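Local coordinates for protein leucine aminopeptidase (Fimbriiglobus ruber, PDB 7D1B) that probably cyclises amino-terminal glutaminyl residues of peptides as a zinc-dependent glutaminyl cyclase of the M28 peptidase family, at residues A[276-288]-A[298-310]. Residues are numbered along the deposited sequence; the frame is centred on the assembly and turned at random.
With ZN (zinc ion), chain B.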
loop_
_atom_site.group_PDB
_atom_site.type_symbol
_atom_site.label_atom_id
_atom_site.label_comp_id
_atom_site.label_asym_id
_atom_site.label_seq_id
_atom_site.Cartn_x
_atom_site.Cartn_y
_atom_site.Cartn_z
ATOM N N GLY A 276 13.412 -12.857 3.963
ATOM C CA GLY A 276 12.348 -13.743 3.522
ATOM C C GLY A 276 11.336 -14.127 4.591
ATOM O O GLY A 276 11.369 -13.676 5.736
ATOM N N PHE A 277 10.431 -15.023 4.174
ATOM C CA PHE A 277 9.277 -15.481 4.942
ATOM C C PHE A 277 9.157 -16.985 4.777
ATOM O O PHE A 277 9.708 -17.568 3.839
ATOM C CB PHE A 277 7.995 -14.809 4.433
ATOM C CG PHE A 277 8.113 -13.310 4.414
ATOM C CD1 PHE A 277 7.963 -12.580 5.589
ATOM C CD2 PHE A 277 8.473 -12.633 3.256
ATOM C CE1 PHE A 277 8.145 -11.218 5.604
ATOM C CE2 PHE A 277 8.629 -11.258 3.268
ATOM C CZ PHE A 277 8.474 -10.556 4.450
ATOM N N ASP A 278 8.423 -17.625 5.690
ATOM C CA ASP A 278 8.146 -19.048 5.499
ATOM C C ASP A 278 7.385 -19.286 4.202
ATOM O O ASP A 278 7.630 -20.278 3.503
ATOM C CB ASP A 278 7.342 -19.601 6.672
ATOM C CG ASP A 278 8.150 -19.701 7.945
ATOM O OD1 ASP A 278 9.396 -19.667 7.872
ATOM O OD2 ASP A 278 7.527 -19.843 9.019
ATOM N N ARG A 279 6.447 -18.395 3.871
ATOM C CA ARG A 279 5.590 -18.616 2.710
ATOM C C ARG A 279 6.354 -18.419 1.403
ATOM O O ARG A 279 6.036 -19.068 0.400
ATOM C CB ARG A 279 4.380 -17.689 2.823
ATOM C CG ARG A 279 3.117 -18.048 2.067
ATOM C CD ARG A 279 1.950 -17.163 2.581
ATOM N NE ARG A 279 1.005 -17.883 3.435
ATOM C CZ ARG A 279 0.372 -17.378 4.495
ATOM N NH1 ARG A 279 -0.494 -18.139 5.153
ATOM N NH2 ARG A 279 0.597 -16.143 4.922
ATOM N N ALA A 280 7.375 -17.564 1.403
ATOM C CA ALA A 280 8.133 -17.261 0.194
ATOM C C ALA A 280 9.305 -16.369 0.559
ATOM O O ALA A 280 9.225 -15.557 1.483
ATOM C CB ALA A 280 7.271 -16.533 -0.846
ATOM N N THR A 281 10.385 -16.524 -0.200
ATOM C CA THR A 281 11.572 -15.702 -0.049
ATOM C C THR A 281 11.419 -14.405 -0.838
ATOM O O THR A 281 11.825 -13.336 -0.366
ATOM C CB THR A 281 12.794 -16.532 -0.496
ATOM O OG1 THR A 281 12.881 -17.739 0.286
ATOM C CG2 THR A 281 14.077 -15.774 -0.327
ATOM N N ASP A 282 10.814 -14.493 -2.035
ATOM C CA ASP A 282 10.565 -13.381 -2.938
ATOM C C ASP A 282 9.069 -13.308 -3.180
ATOM O O ASP A 282 8.412 -14.338 -3.372
ATOM C CB ASP A 282 11.279 -13.609 -4.275
ATOM C CG ASP A 282 12.804 -13.487 -4.169
ATOM O OD1 ASP A 282 13.340 -13.229 -3.065
ATOM O OD2 ASP A 282 13.468 -13.638 -5.206
ATOM N N VAL A 283 8.530 -12.094 -3.164
ATOM C CA VAL A 283 7.087 -11.880 -3.176
ATOM C C VAL A 283 6.750 -10.978 -4.351
ATOM O O VAL A 283 7.165 -9.817 -4.381
ATOM C CB VAL A 283 6.593 -11.262 -1.855
ATOM C CG1 VAL A 283 5.064 -11.144 -1.879
ATOM C CG2 VAL A 283 7.054 -12.084 -0.644
ATOM N N LEU A 284 6.000 -11.500 -5.314
ATOM C CA LEU A 284 5.447 -10.645 -6.358
ATOM C C LEU A 284 4.376 -9.753 -5.742
ATOM O O LEU A 284 3.508 -10.227 -5.000
ATOM C CB LEU A 284 4.838 -11.502 -7.464
ATOM C CG LEU A 284 5.843 -12.364 -8.232
ATOM C CD1 LEU A 284 5.096 -13.287 -9.170
ATOM C CD2 LEU A 284 6.833 -11.474 -8.984
ATOM N N ASP A 285 4.421 -8.464 -6.057
ATOM C CA ASP A 285 3.472 -7.535 -5.465
ATOM C C ASP A 285 3.455 -6.277 -6.333
ATOM O O ASP A 285 4.088 -6.212 -7.398
ATOM C CB ASP A 285 3.848 -7.272 -4.003
ATOM C CG ASP A 285 2.666 -6.978 -3.122
ATOM O OD1 ASP A 285 1.579 -6.640 -3.628
ATOM O OD2 ASP A 285 2.827 -7.062 -1.871
ATOM N N ASP A 286 2.719 -5.261 -5.880
ATOM C CA ASP A 286 2.581 -4.029 -6.644
ATOM C C ASP A 286 3.890 -3.271 -6.818
ATOM O O ASP A 286 3.940 -2.364 -7.657
ATOM C CB ASP A 286 1.527 -3.128 -5.992
ATOM C CG ASP A 286 0.099 -3.528 -6.330
ATOM O OD1 ASP A 286 -0.196 -3.816 -7.519
ATOM O OD2 ASP A 286 -0.747 -3.485 -5.413
ATOM N N HIS A 287 4.940 -3.590 -6.047
ATOM C CA HIS A 287 6.210 -2.883 -6.191
ATOM C C HIS A 287 7.021 -3.364 -7.389
ATOM O O HIS A 287 7.966 -2.685 -7.792
ATOM C CB HIS A 287 7.037 -2.994 -4.916
ATOM C CG HIS A 287 7.463 -4.389 -4.597
ATOM N ND1 HIS A 287 6.613 -5.478 -4.684
ATOM C CD2 HIS A 287 8.662 -4.862 -4.183
ATOM C CE1 HIS A 287 7.284 -6.563 -4.328
ATOM N NE2 HIS A 287 8.523 -6.215 -4.006
ATOM N N ILE A 288 6.670 -4.511 -7.977
ATOM C CA ILE A 288 7.433 -5.024 -9.117
ATOM C C ILE A 288 7.351 -4.060 -10.292
ATOM O O ILE A 288 8.364 -3.704 -10.894
ATOM C CB ILE A 288 6.925 -6.419 -9.513
ATOM C CG1 ILE A 288 7.059 -7.401 -8.343
ATOM C CG2 ILE A 288 7.623 -6.914 -10.789
ATOM C CD1 ILE A 288 8.474 -7.704 -7.960
ATOM N N VAL A 298 10.147 -0.737 -2.355
ATOM C CA VAL A 298 10.246 -1.737 -1.293
ATOM C C VAL A 298 8.852 -2.139 -0.850
ATOM O O VAL A 298 7.991 -1.282 -0.631
ATOM C CB VAL A 298 11.041 -1.166 -0.102
ATOM C CG1 VAL A 298 10.939 -2.061 1.125
ATOM C CG2 VAL A 298 12.468 -0.906 -0.515
ATOM N N ASP A 299 8.663 -3.444 -0.650
ATOM C CA ASP A 299 7.432 -3.997 -0.092
ATOM C C ASP A 299 7.620 -4.175 1.409
ATOM O O ASP A 299 8.489 -4.939 1.845
ATOM C CB ASP A 299 7.129 -5.333 -0.772
ATOM C CG ASP A 299 5.696 -5.789 -0.596
ATOM O OD1 ASP A 299 4.891 -5.126 0.096
ATOM O OD2 ASP A 299 5.384 -6.851 -1.212
ATOM N N VAL A 300 6.838 -3.442 2.185
ATOM C CA VAL A 300 6.809 -3.541 3.639
ATOM C C VAL A 300 5.664 -4.506 3.937
ATOM O O VAL A 300 4.483 -4.150 3.821
ATOM C CB VAL A 300 6.626 -2.159 4.275
ATOM C CG1 VAL A 300 6.350 -2.295 5.772
ATOM C CG2 VAL A 300 7.880 -1.337 4.033
ATOM N N ILE A 301 6.032 -5.748 4.284
ATOM C CA ILE A 301 5.114 -6.880 4.255
ATOM C C ILE A 301 5.581 -7.917 5.263
ATOM O O ILE A 301 6.781 -8.130 5.450
ATOM C CB ILE A 301 5.051 -7.477 2.822
ATOM C CG1 ILE A 301 4.087 -8.672 2.729
ATOM C CG2 ILE A 301 6.451 -7.857 2.301
ATOM C CD1 ILE A 301 3.748 -9.067 1.295
ATOM N N ASP A 302 4.618 -8.616 5.872
ATOM C CA ASP A 302 4.886 -9.878 6.553
ATOM C C ASP A 302 4.051 -10.927 5.827
ATOM O O ASP A 302 2.852 -11.080 6.094
ATOM C CB ASP A 302 4.529 -9.818 8.033
ATOM C CG ASP A 302 4.713 -11.143 8.737
ATOM O OD1 ASP A 302 5.161 -12.130 8.092
ATOM O OD2 ASP A 302 4.415 -11.172 9.964
ATOM N N PHE A 303 4.693 -11.662 4.914
ATOM C CA PHE A 303 3.930 -12.577 4.084
ATOM C C PHE A 303 3.496 -13.815 4.850
ATOM O O PHE A 303 2.756 -14.626 4.295
ATOM C CB PHE A 303 4.757 -12.922 2.833
ATOM C CG PHE A 303 3.958 -13.503 1.674
ATOM C CD1 PHE A 303 2.627 -13.153 1.417
ATOM C CD2 PHE A 303 4.567 -14.418 0.832
ATOM C CE1 PHE A 303 1.937 -13.703 0.331
ATOM C CE2 PHE A 303 3.876 -14.968 -0.249
ATOM C CZ PHE A 303 2.569 -14.605 -0.496
ATOM N N ASP A 304 3.923 -13.972 6.105
ATOM C CA ASP A 304 3.435 -15.054 6.946
ATOM C C ASP A 304 2.192 -14.686 7.749
ATOM O O ASP A 304 1.754 -15.479 8.591
ATOM C CB ASP A 304 4.555 -15.571 7.850
ATOM C CG ASP A 304 5.672 -16.216 7.068
ATOM O OD1 ASP A 304 5.378 -16.916 6.070
ATOM O OD2 ASP A 304 6.847 -16.005 7.436
ATOM N N TYR A 305 1.582 -13.534 7.481
ATOM C CA TYR A 305 0.335 -13.168 8.136
ATOM C C TYR A 305 -0.616 -14.358 8.160
ATOM O O TYR A 305 -0.948 -14.933 7.118
ATOM C CB TYR A 305 -0.306 -12.035 7.351
ATOM C CG TYR A 305 -1.671 -11.608 7.839
ATOM C CD1 TYR A 305 -1.921 -11.381 9.194
ATOM C CD2 TYR A 305 -2.713 -11.405 6.936
ATOM C CE1 TYR A 305 -3.175 -10.950 9.628
ATOM C CE2 TYR A 305 -3.958 -10.977 7.358
ATOM C CZ TYR A 305 -4.185 -10.744 8.703
ATOM O OH TYR A 305 -5.408 -10.287 9.149
ATOM N N LYS A 306 -1.077 -14.713 9.358
ATOM C CA LYS A 306 -1.773 -15.981 9.518
ATOM C C LYS A 306 -3.187 -15.966 8.962
ATOM O O LYS A 306 -3.747 -17.038 8.738
ATOM C CB LYS A 306 -1.785 -16.448 10.976
ATOM C CG LYS A 306 -2.605 -15.617 11.898
ATOM C CD LYS A 306 -2.536 -16.156 13.322
ATOM C CE LYS A 306 -1.131 -16.017 13.887
ATOM N NZ LYS A 306 -1.106 -16.301 15.352
ATOM N N HIS A 307 -3.789 -14.797 8.750
ATOM C CA HIS A 307 -5.151 -14.721 8.236
ATOM C C HIS A 307 -5.205 -14.370 6.758
ATOM O O HIS A 307 -6.266 -13.983 6.248
ATOM C CB HIS A 307 -5.999 -13.797 9.104
ATOM C CG HIS A 307 -6.019 -14.236 10.520
ATOM N ND1 HIS A 307 -6.789 -15.297 10.948
ATOM C CD2 HIS A 307 -5.280 -13.840 11.583
ATOM C CE1 HIS A 307 -6.561 -15.497 12.233
ATOM N NE2 HIS A 307 -5.651 -14.629 12.638
ATOM N N TRP A 308 -4.078 -14.505 6.064
ATOM C CA TRP A 308 -3.989 -14.169 4.646
ATOM C C TRP A 308 -5.024 -14.933 3.825
ATOM O O TRP A 308 -5.048 -16.171 3.828
ATOM C CB TRP A 308 -2.591 -14.533 4.183
ATOM C CG TRP A 308 -2.322 -14.245 2.736
ATOM C CD1 TRP A 308 -2.357 -13.031 2.109
ATOM C CD2 TRP A 308 -1.940 -15.203 1.742
ATOM N NE1 TRP A 308 -2.012 -13.182 0.786
ATOM C CE2 TRP A 308 -1.744 -14.501 0.536
ATOM C CE3 TRP A 308 -1.731 -16.589 1.760
ATOM C CZ2 TRP A 308 -1.369 -15.142 -0.653
ATOM C CZ3 TRP A 308 -1.364 -17.224 0.582
ATOM C CH2 TRP A 308 -1.178 -16.497 -0.601
ATOM N N HIS A 309 -5.880 -14.182 3.135
ATOM C CA HIS A 309 -6.907 -14.749 2.260
ATOM C C HIS A 309 -7.836 -15.716 2.996
ATOM O O HIS A 309 -8.375 -16.655 2.392
ATOM C CB HIS A 309 -6.286 -15.337 0.990
ATOM C CG HIS A 309 -5.636 -14.285 0.145
ATOM N ND1 HIS A 309 -4.889 -14.562 -0.980
ATOM C CD2 HIS A 309 -5.644 -12.930 0.269
ATOM C CE1 HIS A 309 -4.433 -13.420 -1.483
ATOM N NE2 HIS A 309 -4.901 -12.416 -0.765
ATOM N N LEU A 310 -8.059 -15.463 4.289
ATOM C CA LEU A 310 -9.066 -16.147 5.091
ATOM C C LEU A 310 -10.145 -15.158 5.501
ATOM O O LEU A 310 -9.898 -13.952 5.617
ATOM C CB LEU A 310 -8.469 -16.788 6.355
ATOM C CG LEU A 310 -7.416 -17.861 6.092
ATOM C CD1 LEU A 310 -6.841 -18.387 7.414
ATOM C CD2 LEU A 310 -7.998 -19.020 5.283
HETATM ZN ZN ZN B . -4.397 -10.452 -0.888
HETATM O O HOH W 1 -2.296 -10.569 -0.795
#
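Two loops pack side by side beside the zinc site of this M28-family alpha/beta fold: 298-310, running from edge strand 297-300 to the zinc ligand His309, and 276-288, leading into helix 287-292. The Asp304 carboxylate takes two backbone N-H groups, Asp278 N at OD2 and Arg279 N at OD1, both at 2.9 Å and both on syn lone pairs. With an alanine here, those two N-H groups would probably lose their acceptors and the backbone at Asp278 and Arg279 would be freer to shift. Arg279 reaches back across: a bend at chi3 (-106°) brings its NH2 round to grip Phe303 O (2.7 Å) and, almost straight at 172°, Tyr305 O, while Trp308 CE3 lies over the guanidinium centre. The Phe303 ring is sandwiched, Arg279 CD over one face and Val283 CG1 over the other, with Ala280 CB at its edge. Phe303 CB in turn sits over the Phe277 ring, 4.0 Å from its centroid. Nearer the strand, Asp285 OD2 and Asp299 OD2 lie 2.6 Å apart, a pairing of acids that may belong to the carboxylic-acid hydrogen-bond network linked to glutaminyl cyclase activity in M28 enzymes. Asp299 CB also covers a face of His287, whose NE2 is hydrogen-bonded to Glu245 OE1. Zinc is held by His309, Asp155, Glu188 and a water; that water, 2.1 Å from the zinc ion, accepts a hydrogen bond from Trp308 NE1.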